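PDB 1FMJ: retinol dehydratase from Spodoptera frugiperda, which converts retinol to anhydroretinol, with a helical lid turning a sulfotransferase scaffold into a dehydratase that binds adenosine-3',5'-diphosphate. Local coordinates for residues 183-188 with 247-252. Sequence-based numbering, arbitrary orientation.
Sequences LARDPR and FYEDYL. With A3P (adenosine-3'-5'-diphosphate), chain G.
Arg185 and Tyr248 run side by side in the same direction and divide one nucleotide between them, the arginine taking the 3'-phosphate end of A3P and the tyrosine its adenine. The arginine chain is fully extended, with CG anti to the backbone N (chi1 -176°), and it passes over one face of the phenol ring near the rim; NE of Arg185 comes within 3.0 Å of CD2 of Tyr248. The guanidinium is tilted 49° from the ring, so this is no flat stack. At the guanidinium edge, NH2 of Arg185 donates to O3P of A3P at 2.8 Å, and NH1 donates to O3' and weakly to O3P, while also reaching the carbonyl O of Arg73. Tyr248 OH donates to N3 of A3P at 2.9 Å, the adenine nitrogen lying at the edge of the phenol ring. An alanine in place of Arg185 would probably leave the 3'-phosphate without this charged partner and open a gap over one face of the Tyr248 ring.

In the P-loop-type fold of sulfotransferases, these residues follow the C-terminal ends of two adjacent parallel strands, 179-184 and 243-247. Ala184 and Phe247 form a parallel bridge, and Ala184 O accepts from Tyr248 N (2.8 Å, 167° at the hydrogen).

Glu249, its chain bent at chi2, reaches across to the backbone of Asp186, just past strand 179-184: OE2 accepts from Asp186 N at 3.1 Å, on the syn side but tilted out of the carboxylate plane, and also from a water that accepts from Arg185 NE. Asp186 in turn caps helix 187-200 through Arg188 N and is gripped side-on by the Arg188 guanidinium. Leu183 and Tyr251 meet tip to tip, CD1 of Leu183 lying 3.9 Å from CE1 of Tyr251, whose hydroxyl is hydrogen-bonded to Thr79 of helix 76-87.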
loop_
_atom_site.group_PDB
_atom_site.type_symbol
_atom_site.label_atom_id
_atom_site.label_comp_id
_atom_site.label_asym_id
_atom_site.label_seq_id
_atom_site.Cartn_x
_atom_site.Cartn_y
_atom_site.Cartn_z
ATOM N N LEU A 183 -0.032 -2.797 -8.789
ATOM C CA LEU A 183 -1.154 -3.688 -8.538
ATOM C C LEU A 183 -2.449 -2.934 -8.280
ATOM O O LEU A 183 -2.462 -1.917 -7.573
ATOM C CB LEU A 183 -0.851 -4.594 -7.346
ATOM C CG LEU A 183 -0.353 -6.011 -7.662
ATOM C CD1 LEU A 183 -1.438 -6.783 -8.399
ATOM C CD2 LEU A 183 0.922 -5.945 -8.495
ATOM N N ALA A 184 -3.524 -3.443 -8.877
ATOM C CA ALA A 184 -4.868 -2.893 -8.731
ATOM C C ALA A 184 -5.754 -4.055 -8.303
ATOM O O ALA A 184 -5.455 -5.214 -8.585
ATOM C CB ALA A 184 -5.367 -2.306 -10.044
ATOM N N ARG A 185 -6.843 -3.741 -7.620
ATOM C CA ARG A 185 -7.753 -4.763 -7.125
ATOM C C ARG A 185 -9.144 -4.151 -7.038
ATOM O O ARG A 185 -9.280 -2.945 -6.842
ATOM C CB ARG A 185 -7.290 -5.204 -5.732
ATOM C CG ARG A 185 -8.080 -6.351 -5.109
ATOM C CD ARG A 185 -7.616 -6.601 -3.677
ATOM N NE ARG A 185 -8.305 -7.747 -3.088
ATOM C CZ ARG A 185 -8.165 -8.150 -1.830
ATOM N NH1 ARG A 185 -7.351 -7.503 -0.996
ATOM N NH2 ARG A 185 -8.842 -9.213 -1.409
ATOM N N ASP A 186 -10.173 -4.980 -7.191
ATOM C CA ASP A 186 -11.558 -4.512 -7.110
ATOM C C ASP A 186 -11.620 -3.583 -5.898
ATOM O O ASP A 186 -11.255 -3.984 -4.800
ATOM C CB ASP A 186 -12.487 -5.707 -6.894
ATOM C CG ASP A 186 -13.954 -5.340 -6.973
ATOM O OD1 ASP A 186 -14.378 -4.342 -6.344
ATOM O OD2 ASP A 186 -14.684 -6.067 -7.673
ATOM N N PRO A 187 -12.095 -2.339 -6.084
ATOM C CA PRO A 187 -12.208 -1.328 -5.025
ATOM C C PRO A 187 -13.010 -1.770 -3.798
ATOM O O PRO A 187 -12.721 -1.364 -2.668
ATOM C CB PRO A 187 -12.889 -0.149 -5.728
ATOM C CG PRO A 187 -12.676 -0.397 -7.171
ATOM C CD PRO A 187 -12.750 -1.872 -7.317
ATOM N N ARG A 188 -14.030 -2.585 -4.024
ATOM C CA ARG A 188 -14.872 -3.036 -2.926
ATOM C C ARG A 188 -14.140 -3.943 -1.940
ATOM O O ARG A 188 -14.324 -3.811 -0.730
ATOM C CB ARG A 188 -16.129 -3.690 -3.494
ATOM C CG ARG A 188 -17.008 -2.663 -4.201
ATOM C CD ARG A 188 -18.012 -3.298 -5.132
ATOM N NE ARG A 188 -17.354 -4.052 -6.184
ATOM C CZ ARG A 188 -17.983 -4.578 -7.225
ATOM N NH1 ARG A 188 -19.293 -4.430 -7.350
ATOM N NH2 ARG A 188 -17.298 -5.250 -8.140
ATOM N N PHE A 247 -3.557 -7.185 -11.968
ATOM C CA PHE A 247 -4.752 -7.191 -11.139
ATOM C C PHE A 247 -4.640 -8.307 -10.111
ATOM O O PHE A 247 -4.309 -9.443 -10.449
ATOM C CB PHE A 247 -6.012 -7.404 -11.983
ATOM C CG PHE A 247 -6.389 -6.217 -12.824
ATOM C CD1 PHE A 247 -6.068 -6.173 -14.171
ATOM C CD2 PHE A 247 -7.070 -5.143 -12.265
ATOM C CE1 PHE A 247 -6.420 -5.077 -14.954
ATOM C CE2 PHE A 247 -7.425 -4.043 -13.038
ATOM C CZ PHE A 247 -7.100 -4.011 -14.384
ATOM N N TYR A 248 -4.924 -7.977 -8.856
ATOM C CA TYR A 248 -4.849 -8.943 -7.768
ATOM C C TYR A 248 -5.658 -10.203 -8.071
ATOM O O TYR A 248 -5.264 -11.309 -7.713
ATOM C CB TYR A 248 -5.356 -8.297 -6.484
ATOM C CG TYR A 248 -5.547 -9.263 -5.338
ATOM C CD1 TYR A 248 -4.456 -9.799 -4.652
ATOM C CD2 TYR A 248 -6.822 -9.647 -4.946
ATOM C CE1 TYR A 248 -4.641 -10.696 -3.595
ATOM C CE2 TYR A 248 -7.016 -10.535 -3.900
ATOM C CZ TYR A 248 -5.929 -11.053 -3.230
ATOM O OH TYR A 248 -6.148 -11.914 -2.182
ATOM N N GLU A 249 -6.795 -10.030 -8.726
ATOM C CA GLU A 249 -7.640 -11.159 -9.064
ATOM C C GLU A 249 -6.911 -12.183 -9.943
ATOM O O GLU A 249 -7.055 -13.394 -9.746
ATOM C CB GLU A 249 -8.914 -10.676 -9.764
ATOM C CG GLU A 249 -9.911 -9.935 -8.865
ATOM C CD GLU A 249 -9.466 -8.535 -8.465
ATOM O OE1 GLU A 249 -8.631 -7.937 -9.178
ATOM O OE2 GLU A 249 -9.974 -8.020 -7.447
ATOM N N ASP A 250 -6.124 -11.707 -10.903
ATOM C CA ASP A 250 -5.404 -12.618 -11.779
ATOM C C ASP A 250 -4.405 -13.492 -11.034
ATOM O O ASP A 250 -4.098 -14.595 -11.479
ATOM C CB ASP A 250 -4.720 -11.848 -12.912
ATOM C CG ASP A 250 -5.726 -11.269 -13.900
ATOM O OD1 ASP A 250 -6.733 -11.955 -14.184
ATOM O OD2 ASP A 250 -5.514 -10.144 -14.400
ATOM N N TYR A 251 -3.911 -13.003 -9.899
ATOM C CA TYR A 251 -2.975 -13.763 -9.071
ATOM C C TYR A 251 -3.676 -15.021 -8.555
ATOM O O TYR A 251 -3.065 -16.082 -8.435
ATOM C CB TYR A 251 -2.533 -12.933 -7.856
ATOM C CG TYR A 251 -1.334 -12.021 -8.053
ATOM C CD1 TYR A 251 -1.052 -11.019 -7.124
ATOM C CD2 TYR A 251 -0.466 -12.178 -9.137
ATOM C CE1 TYR A 251 0.060 -10.196 -7.260
ATOM C CE2 TYR A 251 0.666 -11.350 -9.282
ATOM C CZ TYR A 251 0.915 -10.363 -8.337
ATOM O OH TYR A 251 2.009 -9.543 -8.455
ATOM N N LEU A 252 -4.962 -14.877 -8.236
ATOM C CA LEU A 252 -5.774 -15.970 -7.713
ATOM C C LEU A 252 -6.288 -16.900 -8.809
ATOM O O LEU A 252 -6.604 -18.064 -8.543
ATOM C CB LEU A 252 -6.972 -15.411 -6.934
ATOM C CG LEU A 252 -6.687 -14.345 -5.873
ATOM C CD1 LEU A 252 -7.993 -13.952 -5.194
ATOM C CD2 LEU A 252 -5.691 -14.879 -4.857
HETATM P P1 A3P G . -7.408 -9.435 2.261
HETATM O O1P A3P G . -7.546 -8.427 3.326
HETATM O O2P A3P G . -7.165 -10.782 2.819
HETATM O O3P A3P G . -8.611 -9.456 1.414
HETATM P P2 A3P G . -1.221 -5.467 0.388
HETATM O O4P A3P G . -0.045 -6.348 0.469
HETATM O O5P A3P G . -1.124 -4.570 -0.783
HETATM O O6P A3P G . -1.353 -4.685 1.651
HETATM O "O5'" A3P G . -2.514 -6.357 0.213
HETATM C "C5'" A3P G . -2.904 -7.310 1.190
HETATM C "C4'" A3P G . -4.012 -8.222 0.655
HETATM O "O4'" A3P G . -3.379 -9.315 -0.069
HETATM C "C3'" A3P G . -4.815 -8.887 1.775
HETATM O "O3'" A3P G . -6.183 -9.041 1.330
HETATM C "C2'" A3P G . -4.021 -10.159 1.992
HETATM O "O2'" A3P G . -4.600 -11.182 2.797
HETATM C "C1'" A3P G . -3.741 -10.555 0.551
HETATM N N9 A3P G . -2.643 -11.523 0.431
HETATM C C8 A3P G . -1.383 -11.503 1.008
HETATM N N7 A3P G . -0.622 -12.520 0.704
HETATM C C5 A3P G . -1.421 -13.281 -0.139
HETATM C C6 A3P G . -1.217 -14.522 -0.837
HETATM N N6 A3P G . -0.079 -15.220 -0.773
HETATM N N1 A3P G . -2.258 -15.016 -1.621
HETATM C C2 A3P G . -3.443 -14.330 -1.716
HETATM N N3 A3P G . -3.755 -13.147 -1.101
HETATM C C4 A3P G . -2.692 -12.676 -0.323
HETATM O O HOH W 1 -10.269 -8.767 -4.775
#